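Local atomic coordinates of polysaccharide deacetylase (PDB entry 2J13), a protein that probably removes acetyl groups from amino sugars of bacterial cell-wall peptidoglycan, as a zinc-binding family 4 carbohydrate esterase. Residues A[45-50]-A[172-177]; A[148-153]-A[237-242]. One frame throughout, in Å; residues are numbered along the deposited sequence. Where two conformers were deposited one is given.

Contact 1. Residues A[45-50]-A[172-177]; sequences GGFYLG and YNVFWS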
loop_
_atom_site.group_PDB
_atom_site.type_symbol
_atom_site.label_atom_id
_atom_site.label_comp_id
_atom_site.label_asym_id
_atom_site.label_seq_id
_atom_site.Cartn_x
_atom_site.Cartn_y
_atom_site.Cartn_z
ATOM N N GLY A 45 1.837 15.117 -0.598
ATOM C CA GLY A 45 2.079 14.015 -1.506
ATOM C C GLY A 45 1.336 12.754 -1.120
ATOM O O GLY A 45 1.825 11.635 -1.356
ATOM N N GLY A 46 0.171 12.911 -0.498
ATOM C CA GLY A 46 -0.575 11.740 0.009
ATOM C C GLY A 46 -1.890 11.586 -0.726
ATOM O O GLY A 46 -2.430 12.546 -1.324
ATOM N N PHE A 47 -2.382 10.358 -0.753
ATOM C CA PHE A 47 -3.738 10.105 -1.254
ATOM C C PHE A 47 -4.322 8.894 -0.576
ATOM O O PHE A 47 -3.594 8.062 -0.030
ATOM C CB PHE A 47 -3.785 10.028 -2.786
ATOM C CG PHE A 47 -2.897 8.999 -3.406
ATOM C CD1 PHE A 47 -3.313 7.687 -3.539
ATOM C CD2 PHE A 47 -1.660 9.350 -3.928
ATOM C CE1 PHE A 47 -2.493 6.749 -4.140
ATOM C CE2 PHE A 47 -0.841 8.400 -4.522
ATOM C CZ PHE A 47 -1.253 7.103 -4.632
ATOM N N TYR A 48 -5.652 8.812 -0.584
ATOM C CA TYR A 48 -6.368 7.681 -0.023
ATOM C C TYR A 48 -7.496 7.200 -0.934
ATOM O O TYR A 48 -8.082 6.159 -0.650
ATOM C CB TYR A 48 -6.896 7.956 1.380
ATOM C CG TYR A 48 -8.138 8.829 1.426
ATOM C CD1 TYR A 48 -8.034 10.195 1.227
ATOM C CD2 TYR A 48 -9.380 8.287 1.658
ATOM C CE1 TYR A 48 -9.165 11.035 1.288
ATOM C CE2 TYR A 48 -10.523 9.113 1.708
ATOM C CZ TYR A 48 -10.397 10.459 1.518
ATOM O OH TYR A 48 -11.532 11.265 1.581
ATOM N N LEU A 49 -7.728 7.924 -2.023
ATOM C CA LEU A 49 -8.773 7.634 -3.008
ATOM C C LEU A 49 -8.256 8.000 -4.380
ATOM O O LEU A 49 -7.372 8.884 -4.518
ATOM C CB LEU A 49 -9.998 8.515 -2.782
ATOM C CG LEU A 49 -11.076 8.224 -1.781
ATOM C CD1 LEU A 49 -11.985 9.452 -1.788
ATOM C CD2 LEU A 49 -11.823 6.950 -2.127
ATOM N N GLY A 50 -8.798 7.350 -5.399
ATOM C CA GLY A 50 -8.578 7.753 -6.780
ATOM C C GLY A 50 -9.724 8.652 -7.237
ATOM O O GLY A 50 -10.451 9.202 -6.433
ATOM N N TYR A 172 5.214 8.884 -2.729
ATOM C CA TYR A 172 3.821 9.131 -2.322
ATOM C C TYR A 172 3.516 8.436 -0.996
ATOM O O TYR A 172 3.924 7.291 -0.731
ATOM C CB TYR A 172 2.828 8.611 -3.340
ATOM C CG TYR A 172 2.897 9.238 -4.710
ATOM C CD1 TYR A 172 2.234 10.421 -4.979
ATOM C CD2 TYR A 172 3.592 8.625 -5.734
ATOM C CE1 TYR A 172 2.265 10.969 -6.264
ATOM C CE2 TYR A 172 3.637 9.162 -7.014
ATOM C CZ TYR A 172 2.989 10.330 -7.264
ATOM O OH TYR A 172 3.042 10.851 -8.539
ATOM N N ASN A 173 2.687 9.099 -0.207
ATOM C CA ASN A 173 2.157 8.552 1.016
ATOM C C ASN A 173 0.774 7.964 0.655
ATOM O O ASN A 173 -0.169 8.721 0.390
ATOM C CB ASN A 173 1.934 9.685 2.002
ATOM C CG ASN A 173 3.249 10.287 2.545
ATOM O OD1 ASN A 173 3.915 9.664 3.375
ATOM N ND2 ASN A 173 3.601 11.508 2.090
ATOM N N VAL A 174 0.658 6.649 0.714
ATOM C CA VAL A 174 -0.532 5.956 0.213
ATOM C C VAL A 174 -1.286 5.341 1.374
ATOM O O VAL A 174 -0.812 4.397 2.014
ATOM C CB VAL A 174 -0.177 4.874 -0.801
ATOM C CG1 VAL A 174 -1.467 4.262 -1.349
ATOM C CG2 VAL A 174 0.690 5.425 -1.929
ATOM N N PHE A 175 -2.476 5.892 1.654
ATOM C CA PHE A 175 -3.339 5.373 2.699
ATOM C C PHE A 175 -4.403 4.489 2.070
ATOM O O PHE A 175 -4.090 3.825 1.103
ATOM C CB PHE A 175 -3.866 6.539 3.538
ATOM C CG PHE A 175 -2.786 7.197 4.330
ATOM C CD1 PHE A 175 -2.390 6.676 5.538
ATOM C CD2 PHE A 175 -2.145 8.288 3.841
ATOM C CE1 PHE A 175 -1.366 7.273 6.265
ATOM C CE2 PHE A 175 -1.127 8.903 4.577
ATOM C CZ PHE A 175 -0.755 8.378 5.770
ATOM N N TRP A 176 -5.630 4.483 2.567
ATOM C CA TRP A 176 -6.685 3.593 2.016
ATOM C C TRP A 176 -8.033 4.187 2.331
ATOM O O TRP A 176 -8.140 5.049 3.199
ATOM C CB TRP A 176 -6.598 2.174 2.591
ATOM C CG TRP A 176 -6.731 2.075 4.058
ATOM C CD1 TRP A 176 -7.855 1.863 4.786
ATOM C CD2 TRP A 176 -5.664 2.218 5.012
ATOM N NE1 TRP A 176 -7.568 1.842 6.129
ATOM C CE2 TRP A 176 -6.225 2.068 6.295
ATOM C CE3 TRP A 176 -4.293 2.463 4.901
ATOM C CZ2 TRP A 176 -5.460 2.157 7.458
ATOM C CZ3 TRP A 176 -3.552 2.547 6.048
ATOM C CH2 TRP A 176 -4.125 2.401 7.307
ATOM N N SER A 177 -9.057 3.697 1.658
ATOM C CA SER A 177 -10.421 4.138 1.972
ATOM C C SER A 177 -11.335 3.080 2.558
ATOM O O SER A 177 -12.343 3.421 3.236
ATOM C CB SER A 177 -11.044 4.812 0.761
ATOM O OG SER A 177 -11.310 3.883 -0.260
#
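Three backbone hydrogen bonds zip 45-50 to 172-177, which run in the same direction. Asn173 sends its N-H to Gly45 O and its own carbonyl to Phe47 N, the two-sided grip of one residue on two alternate neighbours that defines a parallel pair; Phe175 N then closes on Phe47 O at 3.0 Å. The last two bonds lie nearly along their C=O axes, whereas Asn173 N sits above the carbonyl plane of Gly45. Gly46 comes so close to its partner that its CA is 3.1 Å from Asn173 O, a CA-H...O contact added to the strand pairing.

Phe47 has the largest buried area of any residue here. Its CG stands in the crowded position between backbone N and carbonyl carbon (chi1 57°), which swings the ring back along the partner strand. Phe47 turns its edge toward the Tyr172 ring in an offset edge-to-face pair, planes at 63°; Phe47 CE2 lies 3.7 Å from Tyr172 CD1, while CZ lies 3.7 Å from Val174 CG2. Leu241 and Ile207 also touch this ring. Past the strand end, Tyr48 CB meets Phe175 CB at 4.0 Å, and Leu49 CD2 lies 3.6 Å from Ser177 OG, a hydroxyl that accepts a hydrogen bond from the backbone N-H of Ile207.

Further out, Leu163 O accepts from Asn173 ND2, holding that amide toward helix 160-168. Strand 172-174 is the middle of a three-stranded parallel sheet, with 46-47 on one edge and 150-151 on the other. Phe47 and Val174 lie on the same face, with Tyr172 beside them, and all three touch helix 238-243. The main-chain bonds thus set the register that ties strand 46-47 to the middle of the sheet, while apolar side-chain contacts fill the side facing the helix.

Contact 2. Residues A[148-153]-A[237-242]; sequences VKYVRP and SLDDLV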
loop_
_atom_site.group_PDB
_atom_site.type_symbol
_atom_site.label_atom_id
_atom_site.label_comp_id
_atom_site.label_asym_id
_atom_site.label_seq_id
_atom_site.Cartn_x
_atom_site.Cartn_y
_atom_site.Cartn_z
ATOM N N VAL A 148 10.522 2.535 -6.873
ATOM C CA VAL A 148 9.678 2.304 -5.698
ATOM C C VAL A 148 9.088 3.672 -5.351
ATOM O O VAL A 148 9.755 4.508 -4.731
ATOM C CB VAL A 148 10.461 1.705 -4.529
ATOM C CG1 VAL A 148 9.576 1.562 -3.296
ATOM C CG2 VAL A 148 11.108 0.324 -4.907
ATOM N N LYS A 149 7.842 3.906 -5.740
ATOM C CA LYS A 149 7.194 5.215 -5.680
ATOM C C LYS A 149 6.257 5.374 -4.482
ATOM O O LYS A 149 5.894 6.485 -4.120
ATOM C CB LYS A 149 6.331 5.413 -6.937
ATOM C CG LYS A 149 7.086 5.464 -8.290
ATOM C CD LYS A 149 6.325 6.345 -9.277
ATOM C CE LYS A 149 4.968 5.759 -9.680
ATOM N NZ LYS A 149 3.977 6.691 -10.401
ATOM N N TYR A 150 5.830 4.252 -3.905
ATOM C CA TYR A 150 4.681 4.231 -2.980
ATOM C C TYR A 150 5.108 3.769 -1.590
ATOM O O TYR A 150 5.645 2.686 -1.435
ATOM C CB TYR A 150 3.566 3.341 -3.536
ATOM C CG TYR A 150 3.206 3.713 -4.947
ATOM C CD1 TYR A 150 2.638 4.948 -5.240
ATOM C CD2 TYR A 150 3.463 2.851 -5.999
ATOM C CE1 TYR A 150 2.338 5.301 -6.557
ATOM C CE2 TYR A 150 3.174 3.195 -7.282
ATOM C CZ TYR A 150 2.622 4.421 -7.564
ATOM O OH TYR A 150 2.336 4.757 -8.884
ATOM N N VAL A 151 4.788 4.584 -0.586
ATOM C CA VAL A 151 5.038 4.258 0.806
ATOM C C VAL A 151 3.707 4.216 1.538
ATOM O O VAL A 151 2.914 5.115 1.374
ATOM C CB VAL A 151 5.989 5.295 1.454
ATOM C CG1 VAL A 151 5.957 5.180 2.963
ATOM C CG2 VAL A 151 7.396 5.093 0.882
ATOM N N ARG A 152 3.484 3.197 2.350
ATOM C CA ARG A 152 2.372 3.200 3.321
ATOM C C ARG A 152 2.969 3.110 4.738
ATOM O O ARG A 152 3.691 2.163 5.069
ATOM C CB ARG A 152 1.434 2.032 3.077
ATOM C CG ARG A 152 0.222 2.018 4.001
ATOM C CD ARG A 152 -0.789 1.040 3.578
ATOM N NE ARG A 152 -1.568 1.511 2.451
ATOM C CZ ARG A 152 -2.303 0.704 1.698
ATOM N NH1 ARG A 152 -2.238 -0.607 1.879
ATOM N NH2 ARG A 152 -3.005 1.207 0.723
ATOM N N PRO A 153 2.699 4.108 5.586
ATOM C CA PRO A 153 3.278 4.085 6.914
ATOM C C PRO A 153 2.784 2.951 7.802
ATOM O O PRO A 153 1.579 2.609 7.766
ATOM C CB PRO A 153 2.828 5.447 7.523
ATOM C CG PRO A 153 2.336 6.212 6.490
ATOM C CD PRO A 153 1.908 5.328 5.363
ATOM N N SER A 237 -4.111 -0.249 -11.196
ATOM C CA SER A 237 -2.885 -0.128 -10.396
ATOM C C SER A 237 -2.702 1.272 -9.853
ATOM O O SER A 237 -3.327 2.219 -10.317
ATOM C CB SER A 237 -1.666 -0.450 -11.244
ATOM O OG SER A 237 -1.349 0.678 -12.042
ATOM N N LEU A 238 -1.807 1.415 -8.879
ATOM C CA LEU A 238 -1.509 2.736 -8.317
ATOM C C LEU A 238 -0.839 3.646 -9.358
ATOM O O LEU A 238 -1.020 4.839 -9.310
ATOM C CB LEU A 238 -0.664 2.636 -7.060
ATOM C CG LEU A 238 -1.362 1.978 -5.869
ATOM C CD1 LEU A 238 -0.442 2.017 -4.660
ATOM C CD2 LEU A 238 -2.696 2.680 -5.528
ATOM N N ASP A 239 -0.093 3.065 -10.288
ATOM C CA ASP A 239 0.394 3.822 -11.474
ATOM C C ASP A 239 -0.792 4.414 -12.273
ATOM O O ASP A 239 -0.743 5.570 -12.752
ATOM C CB ASP A 239 1.252 2.915 -12.365
ATOM C CG ASP A 239 2.614 2.514 -11.741
ATOM O OD1 ASP A 239 3.041 3.006 -10.673
ATOM O OD2 ASP A 239 3.289 1.662 -12.365
ATOM N N ASP A 240 -1.852 3.632 -12.452
ATOM C CA ASP A 240 -3.054 4.101 -13.162
ATOM C C ASP A 240 -3.713 5.245 -12.397
ATOM O O ASP A 240 -4.192 6.234 -12.993
ATOM C CB ASP A 240 -4.082 2.965 -13.325
ATOM C CG ASP A 240 -3.592 1.826 -14.190
ATOM O OD1 ASP A 240 -2.929 2.111 -15.217
ATOM O OD2 ASP A 240 -3.900 0.629 -13.884
ATOM N N LEU A 241 -3.720 5.136 -11.069
ATOM C CA LEU A 241 -4.312 6.142 -10.216
ATOM C C LEU A 241 -3.640 7.482 -10.488
ATOM O O LEU A 241 -4.318 8.479 -10.733
ATOM C CB LEU A 241 -4.154 5.789 -8.728
ATOM C CG LEU A 241 -4.949 6.713 -7.795
ATOM C CD1 LEU A 241 -5.415 6.010 -6.511
ATOM C CD2 LEU A 241 -4.136 7.976 -7.465
ATOM N N VAL A 242 -2.317 7.487 -10.415
ATOM C CA VAL A 242 -1.563 8.717 -10.632
ATOM C C VAL A 242 -1.900 9.320 -12.010
ATOM O O VAL A 242 -2.143 10.534 -12.122
ATOM C CB VAL A 242 -0.048 8.468 -10.459
ATOM C CG1 VAL A 242 0.759 9.697 -10.891
ATOM C CG2 VAL A 242 0.250 8.147 -9.006
HETATM O O HOH W 1 1.797 6.741 -13.054
#
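Tyr150 turns its CG anti to the carbonyl carbon (chi1 -52°), so the ring reaches out from strand 150-151 to helix 238-243 with its hydroxyl foremost. Asp239 adopts the same kind of first torsion (chi1 -69°), which brings its carboxylate back to meet that hydroxyl. The bond from Tyr150 OH to Asp239 OD1 is short, 2.6 Å, and uses the anti lone pair of OD1, the one facing away from OD2; the oxygen sits at the ring's edge, in its plane. Ring and carboxylate planes are 41° apart.

Leu238 covers one face of the phenol: its CB lies 3.9 Å from the ring centroid in a CH-pi contact, and the leucine runs antiparallel to the tyrosine, its CD1 lying near the ring root, 4.0 Å from Tyr150 CG. On the opposite face Lys149 CB, from the preceding residue, sits over the ring centre. The phenol is thus sandwiched between aliphatic carbons, and Val242 CG2 comes up to the edge, 4.0 Å from Tyr150 OH.

This is where a short parallel strand of the polysaccharide deacetylase (NodB homology) family meets the last helix of the chain, 238-243. That helix starts with a capping box: Ser237 OG accepts from Asp240 N, and Asp240 OD2 accepts from Ser237 N. Being in the first turn, Asp239 may feel the helix dipole, which would favour its charged form. Lys149, bent at its third torsion, brings NZ to 3.8 Å from Asp239 OD1, a long salt bridge that would also favour the carboxylate. One water donates to Asp239 O and weakly takes a hydrogen bond from Lys149 NZ. Phe87 and Ile109, from the adjoining strands 84-88 and 109-112, also touch Tyr150.

Contacts 1 and 2 have centres 8 Å apart and share one sheet, since 172-174 and 150-151 are neighbouring strands. Val174 N lies 2.8 Å from Val151 O, and Val151 N is also 2.8 Å from Tyr172 O, both probable hydrogen bonds. The helix of contact 2 bears on contact 1 as well: Tyr172 OH is 3.5 Å from Val242 CG1, and Gly50 CA is 3.6 Å from Leu241 CD1. Tyr150 itself is about 14 Å from a zinc ion at the nearest side-chain approach. Arg152 O accepts from His113, a residue that binds a zinc ion, while the Arg152 guanidinium bonds Val174 O and Phe175 O and forms a salt bridge with Asp62.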